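Local coordinates for protein post-proline cleaving enzyme (Rickettsia typhi, PDB 4HVT) that probably acts as a serine-type oligopeptidase that cleaves peptides after proline residues, as other members of the prolyl oligopeptidase family do, at residues T640-S646 with K671-S677; T24-A30 with H653-I659; L36-R42 with R658-Y662; M53-I59 with Y699-N704. The contacts are given in a common frame with arbitrary orientation. Residue numbers count along the deposited sequence, not the author numbering.

Contact 1: residues T640-S646 with K671-S677; sequences TVLITDS and KTYFLES
Two adjacent parallel β-strands, 640-646 and 672-677, pair here at the end of the eight-stranded mixed sheet of the hydrolase domain, with 672-677 outermost. Their axes run 13° apart and 4.5 Å from each other, in an unbroken register from Val641-Thr672 to Ser646-Ser677. The ladder is built from Val641 N to Lys671 O (3.2 Å), Tyr673 N to Val641 O (2.8 Å), Ile643 N to Tyr673 O (2.7 Å), Leu675 N to Ile643 O (3.0 Å), Asp645 N to Leu675 O (3.0 Å) and Ser677 N to Asp645 O (2.9 Å). With helix 655-664 between them in sequence, the strands form a β-α-β crossover of the α/β-hydrolase fold. Ile643 and Phe674 lie on the face packed by that helix. On the other face Leu642 (chi1 t, chi2 p) brings CD1 to 3.6 Å from Tyr673 CB and 3.9 Å from Leu675 CD1, beside helix 688-706. At the C-terminal ends of the strands, Ser646 OG donates to Ser677 O (2.9 Å), and the Ser646 side chain touches residues of the probable Ser566-His682-Asp649 triad.

Contact 2: residues T24-A30 with H653-I659; sequences TKFLEEA and HPWHGRI
Three hydrogen bonds from one guanidinium hold the N-terminal loop to the hydrolase domain. Arg658 NH1 donates to Leu27 O (2.8 Å) and to Glu29 O (2.9 Å), while Arg658 NH2 donates to Ala30 O (2.9 Å); all three carbonyls lie near the guanidinium plane. The side chain reaches them nearly extended (chi2 and chi3 both t), and Arg658 NE forms a salt bridge with Glu676. A water links the segments next to this, accepting from Ala30 N (3.0 Å) and hydrogen-bonding to His653 NE2 (2.9 Å); beside it Ala30 CB meets Pro654 CG at 4.2 Å. The other ring nitrogen, His653 ND1, accepts from Trp655 N (2.9 Å), a capping bond at the start of helix 655-664. The backbone of 24-30 curls through a short 3-10 segment at Phe26-Leu27, with Leu27 N hydrogen-bonded to Thr24 O (3.1 Å), and this directs Leu27 toward the helix. Trp655, at chi1 t, fills the space beside it: its CZ3 lies 3.9 Å from Leu27 CB, 3.5 Å from Glu28 CG and 3.5 Å from Thr24 O. Further out, Thr24 CG2 meets Ile659 CD1 at 3.7 Å. Phe601 stacks on Trp655, and Arg597 forms a salt bridge with Glu28. The arrangement fits the prolyl oligopeptidase architecture, in which chain preceding the β-propeller folds back onto the C-terminal α/β-hydrolase domain.

Contact 3: residues L36-R42 with R658-Y662; sequences LEWAKER and RIFEY
Helix 34-51, from the N-terminal part of the chain, packs here across helix 655-664 of the α/β-hydrolase fold, the helix of the β-α-β unit joining strands 640-646 and 672-677. The short helical segments cross at +63°, with their axes 12.0 Å apart at closest approach. Even the nearest CA atoms, those of Arg42 and Glu661, are 9.3 Å from each other, so long side chains must bridge the gap. Packing centres on Trp38, whose CA-CB bond points toward the other helix and whose chi1 t, chi2 92° conformation extends the indole into the gap. Trp38 CH2 lies 3.5 Å from Glu661 CG and 3.6 Å from Arg658 O, and Trp38 CZ2 lies 3.9 Å from Tyr662 CD2. Leu27 and Phe26 also touch the indole, Phe26 edge-to-face. Two residues before Trp38, Leu36 brings CD2 to 3.9 Å from Arg658 NH2, beside a guanidinium already committed to the 27-30 backbone and Glu676. The charged interaction is a salt bridge between Arg42 and Glu661; Glu661 OE1 also hydrogen-bonds Thr672 OG1. With Glu661 at chi1 t and chi2 p, Arg42 NE donates a very short 2.5 Å hydrogen bond to Glu661 OE2, and Arg42 NH1 adds a weak one to Glu661 OE2 at 3.1 Å.

Contact 4: residues M53-I59 with Y699-N704; sequences MQEYKQI and YTFFAN
Helix 688-706, the last helix of the hydrolase domain, meets the turn that leads into helix 56-67. Met53 to Tyr56 form a type I β-turn, closed by Tyr56 N to Met53 O (3.1 Å), and the helix that follows is oriented so that Ile59 points toward the partner. Along 699-704, Tyr699 comes first: its CB lies 3.9 Å from Ile59 CG2, while its ring leads away to Ile499 and Trp504 of the hydrolase domain. Thr700 is the centre of the contact, its CA 5.4 Å from that of Tyr56. Its OG1 lies 3.4 Å from Ile59 CG2 and 3.5 Å from Tyr56 CD1, and hydrogen-bonds Ile696 O one turn earlier; the m rotamer at chi1 allows this. Thr700 CG2 also approaches Met53 SD at 4.0 Å. Ala703, nearly one turn further along the helix, points toward the other segment and its CB touches both Ile59 CD1 and Glu55 CG at 4.1 Å. Asn704 ends the series, its CG 3.3 Å from Met53 SD; chi2 t in Met53 carries SD out to it. Thr700, Ile59 and Met53 make close van der Waals contacts, and the Thr700 hydroxyl bonds within its own helix, so the N-terminal segment is seated against the C-terminal helix largely by packing.

In the fold
All four contacts lie on or around the hydrolase domain. Contact 1 is internal to it, a regular backbone ladder, whereas contacts 2, 3 and 4 bring N-terminal segments against the domain from outside. All are partly buried, contact 1 having the largest share of buried residues and contact 3 the smallest. Contacts 2 and 3 share Arg658 and helix 655-664, and both touch contact 1, chiefly through the Arg658-Glu676 salt bridge and, for contact 3, Thr672 with Glu661. Contact 2 relies on arginine-to-carbonyl hydrogen bonds, contact 3 on a salt bridge and a tryptophan. Contact 4 joins different helices, its centre about 23 Å from that of contact 3, and works largely by packing; it meets contact 1 where Phe701 and Met53 pack against Tyr673.

Contact 1: residues T640-S646 with K671-S677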
# COMPACT_ATOMS: atom_id res chain seq x y z
N THR A 640 3.45 17.59 21.24
CA THR A 640 2.26 16.78 21.52
C THR A 640 2.11 15.77 20.40
O THR A 640 2.27 16.12 19.24
CB THR A 640 0.98 17.64 21.63
OG1 THR A 640 -0.13 16.84 22.07
CG2 THR A 640 0.64 18.40 20.36
N VAL A 641 1.85 14.53 20.78
CA VAL A 641 1.83 13.44 19.82
C VAL A 641 0.55 12.63 19.98
O VAL A 641 0.09 12.35 21.10
CB VAL A 641 3.08 12.55 19.93
CG1 VAL A 641 3.27 12.06 21.33
CG2 VAL A 641 3.00 11.36 18.98
N LEU A 642 -0.02 12.25 18.84
CA LEU A 642 -1.11 11.28 18.77
C LEU A 642 -0.54 9.95 18.30
O LEU A 642 0.12 9.90 17.29
CB LEU A 642 -2.17 11.75 17.73
CG LEU A 642 -3.30 10.75 17.42
CD1 LEU A 642 -4.11 10.39 18.66
CD2 LEU A 642 -4.31 11.32 16.41
N ILE A 643 -0.71 8.90 19.10
CA ILE A 643 -0.12 7.58 18.79
C ILE A 643 -1.27 6.64 18.52
O ILE A 643 -2.24 6.58 19.27
CB ILE A 643 0.66 7.05 19.98
CG1 ILE A 643 1.82 7.99 20.39
CG2 ILE A 643 1.18 5.70 19.64
CD1 ILE A 643 2.42 7.72 21.78
N THR A 644 -1.22 5.92 17.41
CA THR A 644 -2.32 4.97 17.12
C THR A 644 -1.82 3.56 16.85
O THR A 644 -0.76 3.37 16.25
CB THR A 644 -3.18 5.45 15.92
OG1 THR A 644 -2.45 5.27 14.66
CG2 THR A 644 -3.57 6.91 16.09
N ASP A 645 -2.59 2.57 17.27
CA ASP A 645 -2.26 1.20 16.93
C ASP A 645 -3.51 0.30 16.93
O ASP A 645 -4.62 0.79 17.17
CB ASP A 645 -1.13 0.72 17.85
CG ASP A 645 -1.57 0.47 19.28
OD1 ASP A 645 -2.63 -0.11 19.50
OD2 ASP A 645 -0.78 0.80 20.18
N SER A 646 -3.37 -1.00 16.63
CA SER A 646 -4.56 -1.89 16.60
C SER A 646 -4.22 -3.27 17.15
O SER A 646 -3.16 -3.80 16.88
CB SER A 646 -5.17 -2.00 15.20
OG SER A 646 -6.24 -2.97 15.14
N LYS A 671 2.56 16.04 26.23
CA LYS A 671 1.15 15.66 26.19
C LYS A 671 0.97 14.65 25.07
O LYS A 671 1.46 14.91 23.98
CB LYS A 671 0.33 16.90 25.89
CG LYS A 671 -1.17 16.73 25.83
CD LYS A 671 -1.80 16.57 27.17
CE LYS A 671 -3.26 16.18 27.00
NZ LYS A 671 -4.00 16.22 28.28
N THR A 672 0.39 13.49 25.37
CA THR A 672 0.16 12.43 24.34
C THR A 672 -1.32 12.03 24.31
O THR A 672 -2.01 12.08 25.37
CB THR A 672 0.94 11.14 24.59
OG1 THR A 672 0.38 10.49 25.73
CG2 THR A 672 2.42 11.41 24.80
N TYR A 673 -1.75 11.60 23.12
CA TYR A 673 -3.07 11.12 22.80
C TYR A 673 -2.81 9.74 22.21
O TYR A 673 -1.86 9.58 21.47
CB TYR A 673 -3.78 12.10 21.79
CG TYR A 673 -4.09 13.45 22.43
CD1 TYR A 673 -5.28 13.64 23.09
CD2 TYR A 673 -3.17 14.51 22.39
CE1 TYR A 673 -5.57 14.84 23.72
CE2 TYR A 673 -3.45 15.71 23.04
CZ TYR A 673 -4.66 15.87 23.68
OH TYR A 673 -4.98 17.05 24.31
N PHE A 674 -3.60 8.77 22.61
CA PHE A 674 -3.43 7.37 22.25
C PHE A 674 -4.77 6.78 21.84
O PHE A 674 -5.74 6.94 22.58
CB PHE A 674 -2.85 6.64 23.45
CG PHE A 674 -2.68 5.16 23.25
CD1 PHE A 674 -1.55 4.68 22.60
CD2 PHE A 674 -3.68 4.28 23.64
CE1 PHE A 674 -1.39 3.31 22.36
CE2 PHE A 674 -3.52 2.90 23.43
CZ PHE A 674 -2.38 2.42 22.79
N LEU A 675 -4.79 6.03 20.73
CA LEU A 675 -5.99 5.41 20.19
C LEU A 675 -5.62 3.99 19.75
O LEU A 675 -4.84 3.79 18.78
CB LEU A 675 -6.52 6.18 18.98
CG LEU A 675 -7.05 7.60 19.25
CD1 LEU A 675 -7.25 8.25 17.93
CD2 LEU A 675 -8.36 7.53 19.97
N GLU A 676 -6.22 3.02 20.43
CA GLU A 676 -6.01 1.63 20.10
C GLU A 676 -7.31 1.09 19.51
O GLU A 676 -8.33 1.06 20.19
CB GLU A 676 -5.56 0.80 21.29
CG GLU A 676 -5.44 -0.69 20.86
CD GLU A 676 -4.59 -1.55 21.71
OE1 GLU A 676 -5.18 -2.44 22.40
OE2 GLU A 676 -3.37 -1.32 21.78
N SER A 677 -7.28 0.70 18.25
CA SER A 677 -8.43 0.09 17.59
C SER A 677 -8.53 -1.38 17.73
O SER A 677 -7.54 -2.07 17.54
CB SER A 677 -8.47 0.41 16.09
OG SER A 677 -9.39 -0.47 15.44

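Contact 2: residues T24-A30 with H653-I659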
# COMPACT_ATOMS: atom_id res chain seq x y z
N THR A 24 6.86 -3.70 31.56
CA THR A 24 6.30 -3.51 30.21
C THR A 24 5.66 -4.79 29.62
O THR A 24 5.00 -4.72 28.57
CB THR A 24 7.40 -3.19 29.16
OG1 THR A 24 8.23 -4.35 28.97
CG2 THR A 24 8.26 -2.09 29.54
N LYS A 25 5.91 -5.94 30.24
CA LYS A 25 5.74 -7.24 29.57
C LYS A 25 4.29 -7.53 29.15
O LYS A 25 4.05 -8.07 28.07
CB LYS A 25 6.29 -8.39 30.44
N PHE A 26 3.34 -7.14 29.99
CA PHE A 26 1.89 -7.29 29.65
C PHE A 26 1.46 -6.71 28.30
O PHE A 26 0.56 -7.22 27.70
CB PHE A 26 0.99 -6.71 30.78
CG PHE A 26 0.91 -5.18 30.86
CD1 PHE A 26 1.98 -4.44 31.33
CD2 PHE A 26 -0.25 -4.49 30.50
CE1 PHE A 26 1.92 -3.06 31.44
CE2 PHE A 26 -0.33 -3.12 30.61
CZ PHE A 26 0.76 -2.39 31.05
N LEU A 27 2.07 -5.61 27.89
CA LEU A 27 1.74 -4.92 26.61
C LEU A 27 2.20 -5.73 25.35
O LEU A 27 1.71 -5.54 24.22
CB LEU A 27 2.43 -3.57 26.62
CG LEU A 27 1.94 -2.55 27.63
CD1 LEU A 27 2.92 -1.41 27.63
CD2 LEU A 27 0.54 -2.13 27.32
N GLU A 28 3.10 -6.68 25.55
CA GLU A 28 3.60 -7.54 24.45
C GLU A 28 2.54 -8.52 23.87
O GLU A 28 2.72 -9.10 22.82
CB GLU A 28 4.83 -8.31 24.91
CG GLU A 28 5.97 -7.41 25.39
CD GLU A 28 7.21 -8.19 25.84
OE1 GLU A 28 7.30 -9.36 25.51
OE2 GLU A 28 8.08 -7.63 26.49
N GLU A 29 1.48 -8.74 24.62
CA GLU A 29 0.43 -9.65 24.29
C GLU A 29 -0.67 -8.83 23.64
O GLU A 29 -1.25 -7.96 24.32
CB GLU A 29 -0.07 -10.29 25.59
CG GLU A 29 -0.97 -11.47 25.40
CD GLU A 29 -1.36 -12.18 26.69
OE1 GLU A 29 -0.76 -12.00 27.80
OE2 GLU A 29 -2.32 -12.95 26.58
N ALA A 30 -0.90 -9.07 22.34
CA ALA A 30 -1.84 -8.26 21.52
C ALA A 30 -3.25 -8.29 22.10
O ALA A 30 -3.91 -7.26 22.17
CB ALA A 30 -1.88 -8.74 20.09
N HIS A 653 2.49 -5.22 14.87
CA HIS A 653 2.06 -5.55 16.23
C HIS A 653 1.79 -4.24 17.01
O HIS A 653 2.52 -3.29 16.90
CB HIS A 653 3.08 -6.42 16.95
CG HIS A 653 2.56 -7.07 18.21
ND1 HIS A 653 2.36 -6.40 19.39
CD2 HIS A 653 2.29 -8.37 18.48
CE1 HIS A 653 1.92 -7.24 20.31
NE2 HIS A 653 1.91 -8.45 19.79
N PRO A 654 0.74 -4.22 17.80
CA PRO A 654 0.52 -2.97 18.61
C PRO A 654 1.54 -2.62 19.69
O PRO A 654 1.47 -1.51 20.22
CB PRO A 654 -0.82 -3.22 19.29
CG PRO A 654 -1.00 -4.71 19.34
CD PRO A 654 -0.32 -5.21 18.08
N TRP A 655 2.45 -3.54 20.02
CA TRP A 655 3.52 -3.30 20.98
C TRP A 655 4.19 -1.94 20.73
O TRP A 655 4.41 -1.17 21.63
CB TRP A 655 4.59 -4.37 20.87
CG TRP A 655 5.91 -4.01 21.51
CD1 TRP A 655 7.07 -3.71 20.89
CD2 TRP A 655 6.18 -3.90 22.91
NE1 TRP A 655 8.06 -3.43 21.77
CE2 TRP A 655 7.56 -3.56 23.04
CE3 TRP A 655 5.42 -4.09 24.05
CZ2 TRP A 655 8.17 -3.39 24.27
CZ3 TRP A 655 6.06 -3.94 25.30
CH2 TRP A 655 7.41 -3.57 25.37
N HIS A 656 4.46 -1.63 19.46
CA HIS A 656 5.22 -0.41 19.17
C HIS A 656 4.54 0.85 19.64
O HIS A 656 5.17 1.72 20.25
CB HIS A 656 5.58 -0.31 17.67
CG HIS A 656 6.37 -1.46 17.17
ND1 HIS A 656 7.74 -1.53 17.31
CD2 HIS A 656 6.00 -2.59 16.50
CE1 HIS A 656 8.18 -2.66 16.76
NE2 HIS A 656 7.14 -3.33 16.30
N GLY A 657 3.25 0.95 19.37
CA GLY A 657 2.47 2.14 19.78
C GLY A 657 2.27 2.14 21.30
O GLY A 657 2.41 3.17 21.98
N ARG A 658 1.97 0.95 21.84
CA ARG A 658 1.72 0.80 23.25
C ARG A 658 2.94 1.20 24.06
O ARG A 658 2.82 2.01 25.00
CB ARG A 658 1.38 -0.63 23.58
CG ARG A 658 -0.02 -1.01 23.27
CD ARG A 658 -0.15 -2.52 23.23
NE ARG A 658 -1.50 -2.98 23.03
CZ ARG A 658 -1.87 -4.26 23.09
NH1 ARG A 658 -0.99 -5.22 23.39
NH2 ARG A 658 -3.14 -4.58 22.87
N ILE A 659 4.11 0.65 23.75
CA ILE A 659 5.35 1.03 24.51
C ILE A 659 5.76 2.52 24.45
O ILE A 659 6.23 3.13 25.47
CB ILE A 659 6.54 0.07 24.19
CG1 ILE A 659 7.66 0.25 25.20
CG2 ILE A 659 7.16 0.21 22.78
CD1 ILE A 659 7.28 -0.15 26.60
O HOH W 1 0.85 -10.96 20.75

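Contact 3: residues L36-R42 with R658-Y662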
# COMPACT_ATOMS: atom_id res chain seq x y z
N LEU A 36 -5.30 -4.98 26.95
CA LEU A 36 -6.56 -4.47 26.36
C LEU A 36 -7.29 -3.47 27.25
O LEU A 36 -7.80 -2.45 26.76
CB LEU A 36 -7.51 -5.60 25.99
CG LEU A 36 -6.95 -6.60 24.99
CD1 LEU A 36 -7.88 -7.80 24.87
CD2 LEU A 36 -6.71 -5.94 23.64
N GLU A 37 -7.34 -3.75 28.54
CA GLU A 37 -7.94 -2.85 29.50
C GLU A 37 -7.16 -1.52 29.59
O GLU A 37 -7.75 -0.45 29.52
CB GLU A 37 -8.05 -3.49 30.88
N TRP A 38 -5.83 -1.62 29.69
CA TRP A 38 -4.94 -0.47 29.76
C TRP A 38 -5.19 0.39 28.52
O TRP A 38 -5.41 1.58 28.62
CB TRP A 38 -3.47 -0.97 29.83
CG TRP A 38 -2.41 0.13 29.86
CD1 TRP A 38 -1.88 0.69 30.94
CD2 TRP A 38 -1.75 0.72 28.73
NE1 TRP A 38 -0.94 1.63 30.60
CE2 TRP A 38 -0.85 1.68 29.24
CE3 TRP A 38 -1.85 0.54 27.35
CZ2 TRP A 38 -0.04 2.46 28.41
CZ3 TRP A 38 -1.05 1.31 26.54
CH2 TRP A 38 -0.16 2.27 27.07
N ALA A 39 -5.16 -0.26 27.36
CA ALA A 39 -5.36 0.43 26.10
C ALA A 39 -6.74 1.07 25.97
O ALA A 39 -6.81 2.20 25.50
CB ALA A 39 -5.07 -0.52 24.93
N LYS A 40 -7.81 0.33 26.31
CA LYS A 40 -9.22 0.86 26.31
C LYS A 40 -9.38 2.12 27.12
O LYS A 40 -10.03 3.09 26.68
CB LYS A 40 -10.20 -0.21 26.81
N GLU A 41 -8.77 2.12 28.30
CA GLU A 41 -8.85 3.27 29.21
C GLU A 41 -8.16 4.50 28.64
O GLU A 41 -8.70 5.59 28.70
CB GLU A 41 -8.27 2.95 30.60
CG GLU A 41 -9.35 2.57 31.59
CD GLU A 41 -10.31 1.56 30.98
OE1 GLU A 41 -11.46 1.96 30.64
OE2 GLU A 41 -9.91 0.39 30.79
N ARG A 42 -6.98 4.31 28.07
CA ARG A 42 -6.26 5.42 27.50
C ARG A 42 -6.96 5.90 26.26
O ARG A 42 -7.00 7.09 26.01
CB ARG A 42 -4.80 5.10 27.23
CG ARG A 42 -4.06 4.84 28.52
CD ARG A 42 -2.59 4.61 28.23
NE ARG A 42 -1.87 5.85 28.46
CZ ARG A 42 -1.51 6.29 29.65
NH1 ARG A 42 -0.89 7.46 29.75
NH2 ARG A 42 -1.76 5.58 30.75
N ARG A 658 1.97 0.95 21.84
CA ARG A 658 1.72 0.80 23.25
C ARG A 658 2.94 1.20 24.06
O ARG A 658 2.82 2.01 25.00
CB ARG A 658 1.38 -0.63 23.58
CG ARG A 658 -0.02 -1.01 23.27
CD ARG A 658 -0.15 -2.52 23.23
NE ARG A 658 -1.50 -2.98 23.03
CZ ARG A 658 -1.87 -4.26 23.09
NH1 ARG A 658 -0.99 -5.22 23.39
NH2 ARG A 658 -3.14 -4.58 22.87
N ILE A 659 4.11 0.65 23.75
CA ILE A 659 5.35 1.03 24.51
C ILE A 659 5.76 2.52 24.45
O ILE A 659 6.23 3.13 25.47
CB ILE A 659 6.54 0.07 24.19
CG1 ILE A 659 7.66 0.25 25.20
CG2 ILE A 659 7.16 0.21 22.78
CD1 ILE A 659 7.28 -0.15 26.60
N PHE A 660 5.56 3.13 23.25
CA PHE A 660 5.86 4.52 23.10
C PHE A 660 4.93 5.33 24.04
O PHE A 660 5.38 6.21 24.68
CB PHE A 660 5.66 4.91 21.68
CG PHE A 660 6.25 6.23 21.30
CD1 PHE A 660 7.52 6.59 21.70
CD2 PHE A 660 5.58 7.03 20.37
CE1 PHE A 660 8.06 7.78 21.31
CE2 PHE A 660 6.12 8.20 19.96
CZ PHE A 660 7.39 8.57 20.42
N GLU A 661 3.62 5.03 24.00
CA GLU A 661 2.65 5.68 24.92
C GLU A 661 3.05 5.44 26.39
O GLU A 661 3.03 6.34 27.22
CB GLU A 661 1.26 5.11 24.69
CG GLU A 661 0.15 5.46 25.67
CD GLU A 661 -0.15 6.95 25.76
OE1 GLU A 661 0.47 7.82 25.08
OE2 GLU A 661 -1.00 7.30 26.62
N TYR A 662 3.39 4.20 26.70
CA TYR A 662 3.70 3.86 28.09
C TYR A 662 4.88 4.67 28.61
O TYR A 662 4.82 5.22 29.73
CB TYR A 662 3.94 2.37 28.24
CG TYR A 662 4.16 1.94 29.70
CD1 TYR A 662 5.41 2.01 30.27
CD2 TYR A 662 3.12 1.43 30.43
CE1 TYR A 662 5.61 1.61 31.59
CE2 TYR A 662 3.28 1.05 31.73
CZ TYR A 662 4.52 1.13 32.30
OH TYR A 662 4.62 0.72 33.59

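Contact 4: residues M53-I59 with Y699-N704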
# COMPACT_ATOMS: atom_id res chain seq x y z
N MET A 53 -12.71 19.36 22.50
CA MET A 53 -12.04 20.46 21.81
C MET A 53 -13.06 21.18 20.97
O MET A 53 -13.94 20.56 20.40
CB MET A 53 -10.91 19.90 20.92
CG MET A 53 -9.79 19.32 21.78
SD MET A 53 -8.49 18.53 20.80
CE MET A 53 -7.33 17.97 22.05
N GLN A 54 -12.94 22.50 20.90
CA GLN A 54 -13.88 23.32 20.17
C GLN A 54 -13.97 22.89 18.72
O GLN A 54 -15.03 23.01 18.09
CB GLN A 54 -13.53 24.84 20.28
N GLU A 55 -12.88 22.33 18.17
CA GLU A 55 -12.83 22.04 16.74
C GLU A 55 -13.55 20.75 16.37
O GLU A 55 -13.80 20.52 15.19
CB GLU A 55 -11.38 21.98 16.25
CG GLU A 55 -10.60 23.29 16.34
CD GLU A 55 -9.98 23.59 17.70
OE1 GLU A 55 -10.08 22.79 18.63
OE2 GLU A 55 -9.49 24.73 17.88
N TYR A 56 -13.85 19.90 17.35
CA TYR A 56 -14.35 18.54 17.06
C TYR A 56 -15.66 18.51 16.25
O TYR A 56 -15.78 17.77 15.23
CB TYR A 56 -14.53 17.78 18.37
CG TYR A 56 -14.97 16.37 18.18
CD1 TYR A 56 -14.03 15.37 17.99
CD2 TYR A 56 -16.33 16.02 18.16
CE1 TYR A 56 -14.40 14.07 17.78
CE2 TYR A 56 -16.70 14.68 17.95
CZ TYR A 56 -15.73 13.73 17.76
OH TYR A 56 -16.04 12.40 17.58
N LYS A 57 -16.66 19.30 16.68
CA LYS A 57 -17.96 19.29 16.02
C LYS A 57 -17.81 19.59 14.56
O LYS A 57 -18.43 18.95 13.72
CB LYS A 57 -18.92 20.33 16.64
N GLN A 58 -17.00 20.61 14.22
CA GLN A 58 -16.84 21.06 12.83
C GLN A 58 -16.07 20.04 11.97
O GLN A 58 -16.50 19.66 10.87
CB GLN A 58 -16.11 22.40 12.81
CG GLN A 58 -16.05 23.09 11.45
CD GLN A 58 -17.38 23.22 10.73
OE1 GLN A 58 -18.45 23.43 11.33
NE2 GLN A 58 -17.33 23.16 9.41
N ILE A 59 -14.92 19.62 12.48
CA ILE A 59 -14.14 18.49 11.90
C ILE A 59 -15.03 17.25 11.68
O ILE A 59 -15.08 16.73 10.59
CB ILE A 59 -12.92 18.11 12.78
CG1 ILE A 59 -11.88 19.25 12.90
CG2 ILE A 59 -12.23 16.86 12.25
CD1 ILE A 59 -11.13 19.59 11.63
N TYR A 699 -7.76 14.62 12.72
CA TYR A 699 -7.87 16.02 12.24
C TYR A 699 -8.31 16.97 13.36
O TYR A 699 -7.89 18.11 13.35
CB TYR A 699 -8.68 16.15 10.94
CG TYR A 699 -7.82 15.81 9.77
CD1 TYR A 699 -6.86 16.71 9.29
CD2 TYR A 699 -7.94 14.61 9.14
CE1 TYR A 699 -6.05 16.38 8.24
CE2 TYR A 699 -7.13 14.27 8.09
CZ TYR A 699 -6.19 15.15 7.64
OH TYR A 699 -5.38 14.80 6.58
N THR A 700 -9.04 16.48 14.36
CA THR A 700 -9.37 17.30 15.50
C THR A 700 -8.07 17.58 16.25
O THR A 700 -7.80 18.73 16.60
CB THR A 700 -10.45 16.65 16.38
OG1 THR A 700 -11.65 16.46 15.61
CG2 THR A 700 -10.75 17.55 17.60
N PHE A 701 -7.24 16.54 16.42
CA PHE A 701 -5.96 16.66 17.12
C PHE A 701 -5.10 17.77 16.46
O PHE A 701 -4.54 18.63 17.13
CB PHE A 701 -5.23 15.29 17.18
CG PHE A 701 -3.78 15.39 17.52
CD1 PHE A 701 -3.35 15.59 18.84
CD2 PHE A 701 -2.83 15.30 16.54
CE1 PHE A 701 -2.00 15.66 19.12
CE2 PHE A 701 -1.48 15.40 16.82
CZ PHE A 701 -1.08 15.60 18.12
N PHE A 702 -4.96 17.74 15.15
CA PHE A 702 -4.07 18.67 14.47
C PHE A 702 -4.66 20.04 14.43
O PHE A 702 -3.94 21.02 14.56
CB PHE A 702 -3.74 18.17 13.05
CG PHE A 702 -2.60 17.19 13.03
CD1 PHE A 702 -1.35 17.59 13.45
CD2 PHE A 702 -2.75 15.91 12.45
CE1 PHE A 702 -0.26 16.73 13.41
CE2 PHE A 702 -1.68 15.06 12.40
CZ PHE A 702 -0.43 15.47 12.89
N ALA A 703 -5.97 20.11 14.22
CA ALA A 703 -6.62 21.41 14.12
C ALA A 703 -6.48 22.13 15.45
O ALA A 703 -6.19 23.35 15.51
CB ALA A 703 -8.07 21.25 13.77
N ASN A 704 -6.66 21.39 16.53
CA ASN A 704 -6.56 21.97 17.86
C ASN A 704 -5.12 22.32 18.26
O ASN A 704 -4.87 23.40 18.84
CB ASN A 704 -7.20 21.02 18.86
CG ASN A 704 -7.14 21.52 20.28
OD1 ASN A 704 -8.04 22.31 20.75
ND2 ASN A 704 -6.11 21.11 20.99